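Local coordinates for ABC transporter, substrate binding protein (Aeropyrum pernix, PDB 3EAF) that probably binds a small solute outside the cell and hands it to a membrane ABC transporter, as substrate-binding proteins of this family do, at residues 169-174 and 200-205; 238-243 and 361-366; 329-332 and 338-341. One frame throughout, in Å; residues are numbered along the deposited sequence.

How the contacts relate
Contacts 1 and 2 belong to the same seven-stranded mixed sheet, which forms one lobe of the periplasmic-binding-protein fold. Contact 1 involves strand 171-178 at one border of that sheet, and contact 2 involves strand 363-369 at the other; their centres are about 22 Å apart. Contact 3 lies in the long loop between helix 317-326 and strand 352-357, with its centre about 32 Å from that of contact 1 and about 28 Å from that of contact 2. Along the chain contact 1 is complete before contact 2 begins, and contact 3 falls between the two halves of contact 2. The magnesium site joins that loop to helix 317-326, in a part of the chain that leads on to strand 352-357 of the sheet.

Contact 1 (169-174 and 200-205); sequences LGLQVV and PDYVWC
Leu-171 meets the ring of Tyr-202 through one methyl, CD2, at the end of a side chain that leaves the backbone in another direction. This CD2 lies 3.7 Å from CD2 of the Tyr-202 ring and just as near to the neighbouring ring atom CE2, so the methyl straddles that bond and comes in obliquely. The two side chains cross at about a right angle. Their backbones stay well apart, with 9.0 Å between CA of Leu-171 and CA of Tyr-202, because strand 142-148 runs between the two, its Gly-142 and Leu-144 hydrogen-bonded to the backbone of Gln-172, the next residue along. CB of Asp-201 sits 3.9 Å above one face of the Tyr-202 ring, over its centre. The ring hydroxyl is hydrogen-bonded to the carbonyl oxygen of Gly-140, and helix 124-139 closes over this pair, with Leu-132 touching Leu-171 and both Leu-135 and Phe-139 touching Tyr-202.

Here the topology becomes plain. Strand 171-178, helix 185-196 and strand 202-205 form a parallel beta-alpha-beta crossover that skips over strand 142-148, the arrangement expected in the Rossmann-like lobe of a periplasmic binding protein.

Val-174 then brings the segments closer, its CA 7.2 Å from CA of Pro-200. Its CG2 methyl, placed between the backbone N and the carbonyl carbon (chi1 to CG1 -67°), faces the proline ring and stops 4.2 Å from CB of Pro-200, a loose apolar touch made crosswise. Val-174 also rests on Lys-143, and Pro-200 on Ala-145, which puts two residues of the middle strand beside this second pair.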
loop_
_atom_site.group_PDB
_atom_site.type_symbol
_atom_site.label_atom_id
_atom_site.label_comp_id
_atom_site.label_asym_id
_atom_site.label_seq_id
_atom_site.Cartn_x
_atom_site.Cartn_y
_atom_site.Cartn_z
ATOM N N LEU A 169 9.087 -16.320 14.907
ATOM C CA LEU A 169 7.827 -16.737 14.292
ATOM C C LEU A 169 7.827 -18.230 13.959
ATOM O O LEU A 169 6.829 -18.759 13.477
ATOM C CB LEU A 169 7.545 -15.924 13.023
ATOM C CG LEU A 169 7.373 -14.403 13.068
ATOM C CD1 LEU A 169 7.301 -13.839 11.657
ATOM C CD2 LEU A 169 6.148 -13.985 13.879
ATOM N N GLY A 170 8.949 -18.899 14.212
ATOM C CA GLY A 170 9.106 -20.307 13.873
ATOM C C GLY A 170 9.402 -20.547 12.399
ATOM O O GLY A 170 9.115 -21.622 11.863
ATOM N N LEU A 171 9.984 -19.548 11.743
ATOM C CA LEU A 171 10.308 -19.650 10.328
ATOM C C LEU A 171 11.813 -19.570 10.095
ATOM O O LEU A 171 12.478 -18.648 10.573
ATOM C CB LEU A 171 9.569 -18.570 9.520
ATOM C CG LEU A 171 8.035 -18.585 9.538
ATOM C CD1 LEU A 171 7.459 -17.342 8.864
ATOM C CD2 LEU A 171 7.470 -19.843 8.902
ATOM N N GLN A 172 12.340 -20.553 9.370
ATOM C CA GLN A 172 13.749 -20.581 8.990
ATOM C C GLN A 172 13.887 -20.033 7.583
ATOM O O GLN A 172 13.391 -20.634 6.626
ATOM C CB GLN A 172 14.317 -22.011 9.098
ATOM C CG GLN A 172 15.518 -22.335 8.176
ATOM C CD GLN A 172 16.873 -21.780 8.641
ATOM O OE1 GLN A 172 17.020 -21.255 9.752
ATOM N NE2 GLN A 172 17.879 -21.910 7.773
ATOM N N VAL A 173 14.546 -18.883 7.459
ATOM C CA VAL A 173 14.815 -18.284 6.147
ATOM C C VAL A 173 15.915 -19.091 5.462
ATOM O O VAL A 173 17.045 -19.157 5.960
ATOM C CB VAL A 173 15.224 -16.788 6.266
ATOM C CG1 VAL A 173 15.712 -16.239 4.927
ATOM C CG2 VAL A 173 14.064 -15.951 6.809
ATOM N N VAL A 174 15.579 -19.696 4.323
ATOM C CA VAL A 174 16.498 -20.599 3.612
ATOM C C VAL A 174 17.307 -19.926 2.502
ATOM O O VAL A 174 18.272 -20.502 1.999
ATOM C CB VAL A 174 15.778 -21.856 3.027
ATOM C CG1 VAL A 174 15.272 -22.753 4.143
ATOM C CG2 VAL A 174 14.649 -21.466 2.056
ATOM N N PRO A 200 11.473 -24.969 0.006
ATOM C CA PRO A 200 10.825 -24.236 1.095
ATOM C C PRO A 200 9.355 -24.636 1.243
ATOM O O PRO A 200 8.747 -25.120 0.285
ATOM C CB PRO A 200 10.931 -22.774 0.650
ATOM C CG PRO A 200 10.973 -22.833 -0.841
ATOM C CD PRO A 200 11.715 -24.105 -1.172
ATOM N N ASP A 201 8.810 -24.458 2.444
ATOM C CA ASP A 201 7.390 -24.671 2.681
ATOM C C ASP A 201 6.623 -23.416 2.279
ATOM O O ASP A 201 5.485 -23.498 1.817
ATOM C CB ASP A 201 7.132 -24.974 4.162
ATOM C CG ASP A 201 7.924 -26.165 4.656
ATOM O OD1 ASP A 201 7.611 -27.294 4.228
ATOM O OD2 ASP A 201 8.863 -25.968 5.464
ATOM N N TYR A 202 7.265 -22.262 2.469
ATOM C CA TYR A 202 6.648 -20.964 2.249
ATOM C C TYR A 202 7.558 -20.046 1.429
ATOM O O TYR A 202 8.781 -20.033 1.615
ATOM C CB TYR A 202 6.309 -20.288 3.583
ATOM C CG TYR A 202 5.646 -21.186 4.615
ATOM C CD1 TYR A 202 4.375 -21.723 4.402
ATOM C CD2 TYR A 202 6.285 -21.473 5.817
ATOM C CE1 TYR A 202 3.765 -22.549 5.367
ATOM C CE2 TYR A 202 5.688 -22.286 6.782
ATOM C CZ TYR A 202 4.435 -22.820 6.553
ATOM O OH TYR A 202 3.860 -23.621 7.526
ATOM N N VAL A 203 6.948 -19.293 0.517
ATOM C CA VAL A 203 7.664 -18.291 -0.281
ATOM C C VAL A 203 7.043 -16.918 -0.056
ATOM O O VAL A 203 5.828 -16.758 -0.181
ATOM C CB VAL A 203 7.643 -18.630 -1.796
ATOM C CG1 VAL A 203 8.247 -17.490 -2.630
ATOM C CG2 VAL A 203 8.392 -19.935 -2.077
ATOM N N TRP A 204 7.881 -15.939 0.297
ATOM C CA TRP A 204 7.485 -14.526 0.310
ATOM C C TRP A 204 7.872 -13.848 -1.010
ATOM O O TRP A 204 8.964 -14.075 -1.527
ATOM C CB TRP A 204 8.143 -13.803 1.492
ATOM C CG TRP A 204 8.081 -12.298 1.419
ATOM C CD1 TRP A 204 9.078 -11.447 1.018
ATOM C CD2 TRP A 204 6.960 -11.472 1.753
ATOM N NE1 TRP A 204 8.645 -10.142 1.084
ATOM C CE2 TRP A 204 7.351 -10.128 1.538
ATOM C CE3 TRP A 204 5.666 -11.735 2.218
ATOM C CZ2 TRP A 204 6.488 -9.050 1.768
ATOM C CZ3 TRP A 204 4.812 -10.666 2.447
ATOM C CH2 TRP A 204 5.227 -9.340 2.222
ATOM N N CYS A 205 6.978 -13.034 -1.567
ATOM C CA CYS A 205 7.347 -12.198 -2.708
ATOM C C CYS A 205 7.082 -10.714 -2.438
ATOM O O CYS A 205 5.977 -10.337 -2.066
ATOM C CB CYS A 205 6.654 -12.654 -3.995
ATOM S SG CYS A 205 7.278 -11.796 -5.463
#

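Contact 2 (238-243 and 361-366); sequences RSPQLI and GELQLM
This is a small packing contact, partly apolar, between the first turn of helix 239-243 and the entry to strand 363-369, at the border of the seven-stranded sheet, and Pro-240 carries the helix side of it. Pro-240 sets its CB toward the other segment, and its ring meets two things. Its CB lies 3.2 Å from the carbonyl oxygen of Gly-361, a close approach without a hydrogen bond, while CG is 3.9 Å from CD2 of Leu-363. The leucine comes crosswise to the ring: with CG anti to the carbonyl carbon (chi1 -63°) and chi2 near 180°, CD2 lies by CG and CD of the proline. A proline has no N-H to donate, which costs nothing in the first turn of a helix; two residues on, Leu-242 N bonds to Arg-238 O at 2.9 Å. Gly-361 lies in the turn that joins strand 352-357 to its antiparallel partner 363-369. Leu-357 of the first of these strands also touches Pro-240, Phe-235, Tyr-259 and Met-261 gather round Leu-363, and helix 209-222 packs against the short helix through Ile-209.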
loop_
_atom_site.group_PDB
_atom_site.type_symbol
_atom_site.label_atom_id
_atom_site.label_comp_id
_atom_site.label_asym_id
_atom_site.label_seq_id
_atom_site.Cartn_x
_atom_site.Cartn_y
_atom_site.Cartn_z
ATOM N N ARG A 238 -7.300 -9.951 -9.758
ATOM C CA ARG A 238 -6.776 -10.527 -11.009
ATOM C C ARG A 238 -5.943 -11.789 -10.791
ATOM O O ARG A 238 -5.676 -12.536 -11.738
ATOM C CB ARG A 238 -5.924 -9.495 -11.753
ATOM C CG ARG A 238 -6.709 -8.330 -12.336
ATOM C CD ARG A 238 -5.777 -7.201 -12.754
ATOM N NE ARG A 238 -5.103 -6.608 -11.592
ATOM C CZ ARG A 238 -4.227 -5.601 -11.647
ATOM N NH1 ARG A 238 -3.892 -5.054 -12.809
ATOM N NH2 ARG A 238 -3.683 -5.141 -10.531
ATOM N N SER A 239 -5.542 -12.027 -9.543
ATOM C CA SER A 239 -4.595 -13.101 -9.206
ATOM C C SER A 239 -5.022 -14.515 -9.627
ATOM O O SER A 239 -4.182 -15.278 -10.095
ATOM C CB SER A 239 -4.219 -13.060 -7.716
ATOM O OG SER A 239 -3.443 -11.910 -7.418
ATOM N N PRO A 240 -6.317 -14.879 -9.461
ATOM C CA PRO A 240 -6.728 -16.209 -9.944
ATOM C C PRO A 240 -6.426 -16.423 -11.429
ATOM O O PRO A 240 -5.926 -17.479 -11.822
ATOM C CB PRO A 240 -8.241 -16.221 -9.711
ATOM C CG PRO A 240 -8.483 -15.206 -8.644
ATOM C CD PRO A 240 -7.432 -14.155 -8.822
ATOM N N GLN A 241 -6.723 -15.411 -12.235
ATOM C CA GLN A 241 -6.516 -15.457 -13.678
ATOM C C GLN A 241 -5.023 -15.361 -14.057
ATOM O O GLN A 241 -4.561 -16.051 -14.966
ATOM C CB GLN A 241 -7.341 -14.351 -14.351
ATOM C CG GLN A 241 -8.888 -14.429 -14.116
ATOM C CD GLN A 241 -9.375 -14.030 -12.691
ATOM O OE1 GLN A 241 -8.711 -13.278 -11.956
ATOM N NE2 GLN A 241 -10.564 -14.535 -12.315
ATOM N N LEU A 242 -4.269 -14.518 -13.352
ATOM C CA LEU A 242 -2.842 -14.339 -13.644
ATOM C C LEU A 242 -1.963 -15.523 -13.210
ATOM O O LEU A 242 -0.977 -15.850 -13.882
ATOM C CB LEU A 242 -2.314 -13.028 -13.046
ATOM C CG LEU A 242 -2.887 -11.709 -13.581
ATOM C CD1 LEU A 242 -2.329 -10.547 -12.801
ATOM C CD2 LEU A 242 -2.605 -11.549 -15.088
ATOM N N ILE A 243 -2.322 -16.147 -12.093
ATOM C CA ILE A 243 -1.569 -17.291 -11.568
ATOM C C ILE A 243 -2.017 -18.606 -12.227
ATOM O O ILE A 243 -1.192 -19.473 -12.512
ATOM C CB ILE A 243 -1.661 -17.371 -10.013
ATOM C CG1 ILE A 243 -0.974 -16.147 -9.379
ATOM C CG2 ILE A 243 -1.056 -18.685 -9.487
ATOM C CD1 ILE A 243 -1.280 -15.924 -7.910
ATOM N N GLY A 361 -10.524 -21.619 -7.195
ATOM C CA GLY A 361 -10.025 -20.497 -7.976
ATOM C C GLY A 361 -10.648 -19.163 -7.622
ATOM O O GLY A 361 -10.365 -18.150 -8.259
ATOM N N GLU A 362 -11.507 -19.156 -6.607
ATOM C CA GLU A 362 -12.172 -17.934 -6.191
ATOM C C GLU A 362 -11.486 -17.409 -4.941
ATOM O O GLU A 362 -10.965 -18.189 -4.143
ATOM C CB GLU A 362 -13.675 -18.187 -5.981
ATOM C CG GLU A 362 -14.395 -18.552 -7.302
ATOM C CD GLU A 362 -15.861 -18.935 -7.148
ATOM O OE1 GLU A 362 -16.502 -18.540 -6.142
ATOM O OE2 GLU A 362 -16.380 -19.632 -8.059
ATOM N N LEU A 363 -11.449 -16.089 -4.787
ATOM C CA LEU A 363 -10.804 -15.487 -3.626
ATOM C C LEU A 363 -11.658 -15.629 -2.372
ATOM O O LEU A 363 -12.882 -15.446 -2.410
ATOM C CB LEU A 363 -10.450 -14.017 -3.876
ATOM C CG LEU A 363 -9.441 -13.707 -4.987
ATOM C CD1 LEU A 363 -9.090 -12.226 -4.985
ATOM C CD2 LEU A 363 -8.176 -14.546 -4.856
ATOM N N GLN A 364 -10.996 -15.945 -1.261
ATOM C CA GLN A 364 -11.667 -16.201 0.002
ATOM C C GLN A 364 -11.021 -15.389 1.100
ATOM O O GLN A 364 -9.801 -15.357 1.215
ATOM C CB GLN A 364 -11.617 -17.697 0.328
ATOM C CG GLN A 364 -12.230 -18.568 -0.773
ATOM C CD GLN A 364 -11.919 -20.052 -0.642
ATOM O OE1 GLN A 364 -11.151 -20.478 0.228
ATOM N NE2 GLN A 364 -12.515 -20.849 -1.524
ATOM N N LEU A 365 -11.839 -14.720 1.902
ATOM C CA LEU A 365 -11.320 -13.931 3.009
ATOM C C LEU A 365 -11.009 -14.831 4.209
ATOM O O LEU A 365 -11.891 -15.538 4.699
ATOM C CB LEU A 365 -12.306 -12.815 3.389
ATOM C CG LEU A 365 -11.907 -11.829 4.497
ATOM C CD1 LEU A 365 -10.686 -10.995 4.103
ATOM C CD2 LEU A 365 -13.081 -10.924 4.857
HETATM N N MSE A 366 -9.756 -14.798 4.669
HETATM C CA MSE A 366 -9.339 -15.551 5.859
HETATM C C MSE A 366 -9.696 -14.857 7.169
HETATM O O MSE A 366 -9.955 -15.530 8.170
HETATM C CB MSE A 366 -7.830 -15.849 5.843
HETATM C CG MSE A 366 -7.350 -16.705 4.678
HETATM SE SE MSE A 366 -8.142 -18.492 4.623
HETATM C CE MSE A 366 -9.744 -18.153 3.564
#

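Contact 3 (329-332 and 338-341); sequences FDLG and TIDY. With MG (magnesium ion), chain C.
Phe-329 and Ile-339 bury the most surface here, and they face each other as the hydrogen-bonded pair of a single antiparallel bridge. Phe-329 N donates a hydrogen bond to Ile-339 O at 2.7 Å with an angle of 163° at the hydrogen, and Ile-339 N returns the bond to Phe-329 O at 2.9 Å. Both donors lie in the carbonyl planes, so the two bonds are well aligned and pair the backbones at this one point. At the bridge, CB of Phe-329 and CB of Ile-339 are 4.0 Å apart. The isoleucine then extends its CD1 to CD2 of Leu-331, 3.7 Å away. Thr-338 comes third in buried surface: its CB lies against Phe-329 O, and its CG2 lies alongside CB of Asp-330. Helix 288-304 covers Phe-329 with Leu-299 and Lys-302, while Pro-120 touches Ile-339.

The residues directly after the bridge bind the magnesium ion. The side chain of Asp-340, extended with CG anti to its own N (chi1 -165°), supplies OD1 at 2.5 Å from the magnesium, and Tyr-341 supplies its carbonyl O. Three waters and the carbonyl O of Glu-325 complete six ligands, and water 1 also accepts a hydrogen bond from Tyr-341 N. With one carboxylate and two backbone carbonyls as its protein ligands, the ion links this loop to helix 317-326 through oxygen atoms alone.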
loop_
_atom_site.group_PDB
_atom_site.type_symbol
_atom_site.label_atom_id
_atom_site.label_comp_id
_atom_site.label_asym_id
_atom_site.label_seq_id
_atom_site.Cartn_x
_atom_site.Cartn_y
_atom_site.Cartn_z
ATOM N N PHE A 329 -8.978 8.205 13.025
ATOM C CA PHE A 329 -9.767 8.237 11.790
ATOM C C PHE A 329 -10.365 6.888 11.429
ATOM O O PHE A 329 -9.728 5.839 11.598
ATOM C CB PHE A 329 -8.917 8.735 10.611
ATOM C CG PHE A 329 -8.360 10.119 10.798
ATOM C CD1 PHE A 329 -9.139 11.240 10.528
ATOM C CD2 PHE A 329 -7.057 10.303 11.237
ATOM C CE1 PHE A 329 -8.627 12.521 10.699
ATOM C CE2 PHE A 329 -6.543 11.576 11.416
ATOM C CZ PHE A 329 -7.319 12.685 11.140
ATOM N N ASP A 330 -11.591 6.921 10.920
ATOM C CA ASP A 330 -12.205 5.739 10.331
ATOM C C ASP A 330 -12.653 6.082 8.915
ATOM O O ASP A 330 -13.383 7.055 8.695
ATOM C CB ASP A 330 -13.382 5.228 11.175
ATOM C CG ASP A 330 -14.112 4.048 10.520
ATOM O OD1 ASP A 330 -13.449 3.143 9.981
ATOM O OD2 ASP A 330 -15.360 4.030 10.543
ATOM N N LEU A 331 -12.199 5.282 7.961
ATOM C CA LEU A 331 -12.505 5.511 6.558
ATOM C C LEU A 331 -13.612 4.561 6.123
ATOM O O LEU A 331 -13.401 3.655 5.315
ATOM C CB LEU A 331 -11.234 5.355 5.708
ATOM C CG LEU A 331 -10.305 6.562 5.469
ATOM C CD1 LEU A 331 -10.409 7.699 6.504
ATOM C CD2 LEU A 331 -8.861 6.100 5.338
ATOM N N GLY A 332 -14.797 4.774 6.694
ATOM C CA GLY A 332 -15.977 3.964 6.381
ATOM C C GLY A 332 -15.792 2.476 6.619
ATOM O O GLY A 332 -16.438 1.655 5.968
ATOM N N THR A 338 -8.859 1.049 12.966
ATOM C CA THR A 338 -8.905 2.502 12.858
ATOM C C THR A 338 -7.500 3.108 12.893
ATOM O O THR A 338 -6.538 2.468 13.346
ATOM C CB THR A 338 -9.763 3.143 13.964
ATOM O OG1 THR A 338 -9.327 2.661 15.241
ATOM C CG2 THR A 338 -11.253 2.824 13.755
ATOM N N ILE A 339 -7.415 4.358 12.444
ATOM C CA ILE A 339 -6.152 5.035 12.179
ATOM C C ILE A 339 -5.830 6.059 13.259
ATOM O O ILE A 339 -6.638 6.934 13.555
ATOM C CB ILE A 339 -6.209 5.755 10.810
ATOM C CG1 ILE A 339 -6.285 4.737 9.671
ATOM C CG2 ILE A 339 -5.002 6.677 10.627
ATOM C CD1 ILE A 339 -7.035 5.253 8.453
ATOM N N ASP A 340 -4.627 5.953 13.818
ATOM C CA ASP A 340 -4.173 6.847 14.864
ATOM C C ASP A 340 -2.653 7.000 14.759
ATOM O O ASP A 340 -1.926 6.005 14.765
ATOM C CB ASP A 340 -4.579 6.275 16.226
ATOM C CG ASP A 340 -4.471 7.287 17.354
ATOM O OD1 ASP A 340 -4.093 8.460 17.109
ATOM O OD2 ASP A 340 -4.769 6.892 18.505
ATOM N N TYR A 341 -2.190 8.246 14.656
ATOM C CA TYR A 341 -0.775 8.550 14.449
ATOM C C TYR A 341 -0.123 9.233 15.652
ATOM O O TYR A 341 -0.651 10.201 16.193
ATOM C CB TYR A 341 -0.582 9.454 13.224
ATOM C CG TYR A 341 -1.061 8.882 11.919
ATOM C CD1 TYR A 341 -0.416 7.792 11.328
ATOM C CD2 TYR A 341 -2.148 9.450 11.250
ATOM C CE1 TYR A 341 -0.846 7.279 10.109
ATOM C CE2 TYR A 341 -2.584 8.943 10.042
ATOM C CZ TYR A 341 -1.937 7.859 9.475
ATOM O OH TYR A 341 -2.385 7.360 8.270
HETATM MG MG MG C . -2.718 10.578 17.084
HETATM O O HOH W 1 -3.649 10.626 14.974
HETATM O O HOH W 2 -4.294 11.321 18.888
HETATM O O HOH W 3 -1.654 9.316 19.051
#